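Aspartokinase (Synechocystis, PDB 3L76) probably phosphorylates the beta-carboxyl group of aspartate with ATP, the first step toward threonine and lysine, and carries ACT domains that bind both these amino acids. Local coordinates at residues Lys320-Ser331 against Glu348-Ala356. Numbering follows the deposited sequence.
Sequences KDLLNTAEAVTS and EIIVEKGIA
Leu-323 and Thr-330 of helix 323-331 pack against Val-351 and Ile-349 of strand 348-352, where a helix of an ACT domain lies on its antiparallel sheet. The two run almost exactly antiparallel (172°), their axes 9.0 Å apart at closest approach. Leu-323 has CG anti to its own amide nitrogen (chi1 173°), which turns the isobutyl group to the strand; its CD2 continues to the aliphatic part of Lys-353, 3.9 Å from CG there. Toward the other end, the side chain of Ile-349, in the conformer given, lies by the methyl of Thr-330 and the backbone of Ser-331. Thr-330 OG1 turns back to the helix and bonds Ala-326 O at 2.8 Å, coming from the face of that carbonyl opposite to Thr-330 N. The helix covers three strands of the ACT sheet, since Leu-323 also touches Ala-271 and Val-273 of strand 271-279, which pairs with 348-352, while Ala-326 and Thr-330 meet Val-318 and Phe-316 of strand 311-318. Around Lys-353 and Gly-354, where the regular strand is interrupted, the contact turns polar. Lys-320, its chain bent at the end, sends NZ to Lys-353 O at 2.9 Å, nearly in line with the C=O bond (176°), and also to Gln-270 O. Lys-353 crosses it at about a right angle, with Lys-353 NZ 3.7 Å from Lys-320 CD; Lys-320 NZ and Lys-353 NZ, like charges, lie 5.0 Å apart. A methionine in place of Lys-320 would probably cost the carbonyls of Lys-353 and Gln-270 the ammonium they share, untying the residues leading into the helix from the break in the strand.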
loop_
_atom_site.group_PDB
_atom_site.type_symbol
_atom_site.label_atom_id
_atom_site.label_comp_id
_atom_site.label_asym_id
_atom_site.label_seq_id
_atom_site.Cartn_x
_atom_site.Cartn_y
_atom_site.Cartn_z
ATOM N N LYS A 320 44.002 24.000 30.698
ATOM C CA LYS A 320 44.580 25.239 31.222
ATOM C C LYS A 320 45.893 25.081 32.016
ATOM O O LYS A 320 46.845 25.857 31.842
ATOM C CB LYS A 320 43.564 25.993 32.090
ATOM C CG LYS A 320 42.567 26.849 31.334
ATOM C CD LYS A 320 41.734 27.708 32.294
ATOM C CE LYS A 320 40.532 28.339 31.582
ATOM N NZ LYS A 320 40.788 28.787 30.162
ATOM N N ASP A 321 45.930 24.075 32.880
ATOM C CA ASP A 321 47.051 23.827 33.777
ATOM C C ASP A 321 48.280 23.303 33.050
ATOM O O ASP A 321 49.391 23.276 33.601
ATOM C CB ASP A 321 46.643 22.823 34.859
ATOM C CG ASP A 321 45.775 23.443 35.934
ATOM O OD1 ASP A 321 45.798 24.681 36.082
ATOM O OD2 ASP A 321 45.075 22.689 36.637
ATOM N N LEU A 322 48.065 22.858 31.823
ATOM C CA LEU A 322 49.138 22.315 31.004
ATOM C C LEU A 322 49.693 23.328 30.004
ATOM O O LEU A 322 50.691 23.064 29.344
ATOM C CB LEU A 322 48.636 21.076 30.265
ATOM C CG LEU A 322 49.402 19.806 30.602
ATOM C CD1 LEU A 322 49.992 19.905 31.983
ATOM C CD2 LEU A 322 48.475 18.647 30.525
ATOM N N LEU A 323 49.037 24.480 29.887
ATOM C CA LEU A 323 49.443 25.492 28.908
ATOM C C LEU A 323 50.916 25.891 29.038
ATOM O O LEU A 323 51.645 25.962 28.049
ATOM C CB LEU A 323 48.597 26.748 29.051
ATOM C CG LEU A 323 49.123 27.860 28.149
ATOM C CD1 LEU A 323 48.994 27.416 26.706
ATOM C CD2 LEU A 323 48.391 29.167 28.387
ATOM N N ASN A 324 51.343 26.180 30.263
ATOM C CA ASN A 324 52.734 26.538 30.513
ATOM C C ASN A 324 53.701 25.451 30.055
ATOM O O ASN A 324 54.652 25.723 29.330
ATOM C CB ASN A 324 52.956 26.875 31.993
ATOM C CG ASN A 324 52.422 28.249 32.363
ATOM O OD1 ASN A 324 52.053 29.044 31.495
ATOM N ND2 ASN A 324 52.381 28.534 33.652
ATOM N N THR A 325 53.463 24.217 30.481
ATOM C CA THR A 325 54.282 23.109 30.013
ATOM C C THR A 325 54.275 23.082 28.499
ATOM O O THR A 325 55.321 23.019 27.864
ATOM C CB THR A 325 53.742 21.769 30.473
ATOM O OG1 THR A 325 53.747 21.712 31.906
ATOM C CG2 THR A 325 54.598 20.653 29.912
ATOM N N ALA A 326 53.075 23.133 27.929
ATOM C CA ALA A 326 52.900 22.989 26.492
ATOM C C ALA A 326 53.618 24.087 25.691
ATOM O O ALA A 326 54.188 23.819 24.632
ATOM C CB ALA A 326 51.410 22.939 26.150
ATOM N N GLU A 327 53.585 25.313 26.207
ATOM C CA GLU A 327 54.247 26.439 25.565
ATOM C C GLU A 327 55.765 26.263 25.568
ATOM O O GLU A 327 56.433 26.458 24.547
ATOM C CB GLU A 327 53.869 27.747 26.265
ATOM C CG GLU A 327 54.636 28.976 25.750
ATOM C CD GLU A 327 54.314 30.253 26.523
ATOM O OE1 GLU A 327 54.627 31.353 26.007
ATOM O OE2 GLU A 327 53.747 30.160 27.640
ATOM N N ALA A 328 56.302 25.886 26.724
ATOM C CA ALA A 328 57.738 25.721 26.864
ATOM C C ALA A 328 58.279 24.676 25.889
ATOM O O ALA A 328 59.250 24.931 25.181
ATOM C CB ALA A 328 58.096 25.366 28.306
ATOM N N VAL A 329 57.644 23.510 25.847
ATOM C CA VAL A 329 58.067 22.431 24.956
ATOM C C VAL A 329 58.002 22.863 23.501
ATOM O O VAL A 329 58.922 22.607 22.722
ATOM C CB VAL A 329 57.182 21.187 25.102
ATOM C CG1 VAL A 329 57.730 20.071 24.229
ATOM C CG2 VAL A 329 57.109 20.757 26.560
ATOM N N THR A 330 56.897 23.506 23.136
ATOM C CA THR A 330 56.728 24.029 21.791
ATOM C C THR A 330 57.816 25.060 21.476
ATOM O O THR A 330 58.427 25.015 20.408
ATOM C CB THR A 330 55.306 24.626 21.581
ATOM O OG1 THR A 330 54.311 23.620 21.855
ATOM C CG2 THR A 330 55.129 25.130 20.147
ATOM N N SER A 331 58.074 25.967 22.417
ATOM C CA SER A 331 59.118 26.975 22.238
ATOM C C SER A 331 60.484 26.360 21.971
ATOM O O SER A 331 61.347 27.001 21.361
ATOM C CB SER A 331 59.201 27.921 23.439
ATOM O OG SER A 331 58.155 28.883 23.408
ATOM N N GLU A 348 57.132 30.912 15.146
ATOM C CA GLU A 348 57.008 31.741 16.341
ATOM C C GLU A 348 55.822 31.221 17.144
ATOM O O GLU A 348 54.825 30.786 16.568
ATOM C CB GLU A 348 56.811 33.202 15.925
ATOM C CG GLU A 348 56.110 34.100 16.934
ATOM C CD GLU A 348 55.535 35.357 16.290
ATOM O OE1 GLU A 348 55.037 36.228 17.039
ATOM O OE2 GLU A 348 55.577 35.465 15.039
ATOM N N ILE A 349 55.929 31.250 18.467
ATOM C CA ILE A 349 54.908 30.663 19.319
ATOM C C ILE A 349 54.016 31.727 19.969
ATOM O O ILE A 349 54.508 32.760 20.431
ATOM C CB ILE A 349 55.544 29.742 20.380
ATOM C CG1 ILE A 349 56.345 28.633 19.695
ATOM C CG2 ILE A 349 54.490 29.146 21.300
ATOM C CD1 ILE A 349 57.701 29.100 19.166
ATOM N N ILE A 350 52.700 31.477 19.973
ATOM C CA ILE A 350 51.761 32.324 20.702
ATOM C C ILE A 350 50.871 31.444 21.553
ATOM O O ILE A 350 50.813 30.227 21.365
ATOM C CB ILE A 350 50.916 33.225 19.793
ATOM C CG1 ILE A 350 49.858 32.390 19.053
ATOM C CG2 ILE A 350 51.819 34.039 18.866
ATOM C CD1 ILE A 350 49.243 33.076 17.851
ATOM N N VAL A 351 50.166 32.072 22.480
ATOM C CA VAL A 351 49.489 31.346 23.526
ATOM C C VAL A 351 48.257 32.167 23.873
ATOM O O VAL A 351 48.305 33.390 23.825
ATOM C CB VAL A 351 50.474 31.163 24.716
ATOM C CG1 VAL A 351 50.343 32.300 25.713
ATOM C CG2 VAL A 351 50.282 29.849 25.357
ATOM N N GLU A 352 47.139 31.508 24.168
ATOM C CA GLU A 352 45.900 32.232 24.457
ATOM C C GLU A 352 45.114 31.525 25.558
ATOM O O GLU A 352 44.662 30.396 25.382
ATOM C CB GLU A 352 45.066 32.370 23.184
ATOM C CG GLU A 352 43.874 33.321 23.295
ATOM C CD GLU A 352 42.951 33.226 22.113
ATOM O OE1 GLU A 352 43.194 32.384 21.216
ATOM O OE2 GLU A 352 41.971 33.987 22.088
ATOM N N LYS A 353 44.954 32.191 26.696
ATOM C CA LYS A 353 44.453 31.510 27.885
ATOM C C LYS A 353 42.937 31.602 28.078
ATOM O O LYS A 353 42.340 30.724 28.709
ATOM C CB LYS A 353 45.183 32.020 29.128
ATOM C CG LYS A 353 45.461 30.923 30.173
ATOM C CD LYS A 353 44.550 31.006 31.401
ATOM C CE LYS A 353 44.978 30.002 32.462
ATOM N NZ LYS A 353 44.137 30.090 33.698
ATOM N N GLY A 354 42.306 32.649 27.544
ATOM C CA GLY A 354 40.932 32.932 27.950
ATOM C C GLY A 354 39.882 32.502 26.956
ATOM O O GLY A 354 39.043 33.290 26.551
ATOM N N ILE A 355 39.950 31.248 26.545
ATOM C CA ILE A 355 39.067 30.727 25.525
ATOM C C ILE A 355 38.138 29.646 26.092
ATOM O O ILE A 355 38.369 29.099 27.177
ATOM C CB ILE A 355 39.870 30.096 24.383
ATOM C CG1 ILE A 355 40.811 29.021 24.938
ATOM C CG2 ILE A 355 40.628 31.162 23.644
ATOM C CD1 ILE A 355 41.522 28.202 23.881
ATOM N N ALA A 356 37.088 29.345 25.341
ATOM C CA ALA A 356 36.242 28.200 25.626
ATOM C C ALA A 356 35.990 27.500 24.313
ATOM O O ALA A 356 36.063 28.114 23.241
ATOM C CB ALA A 356 34.927 28.625 26.276
#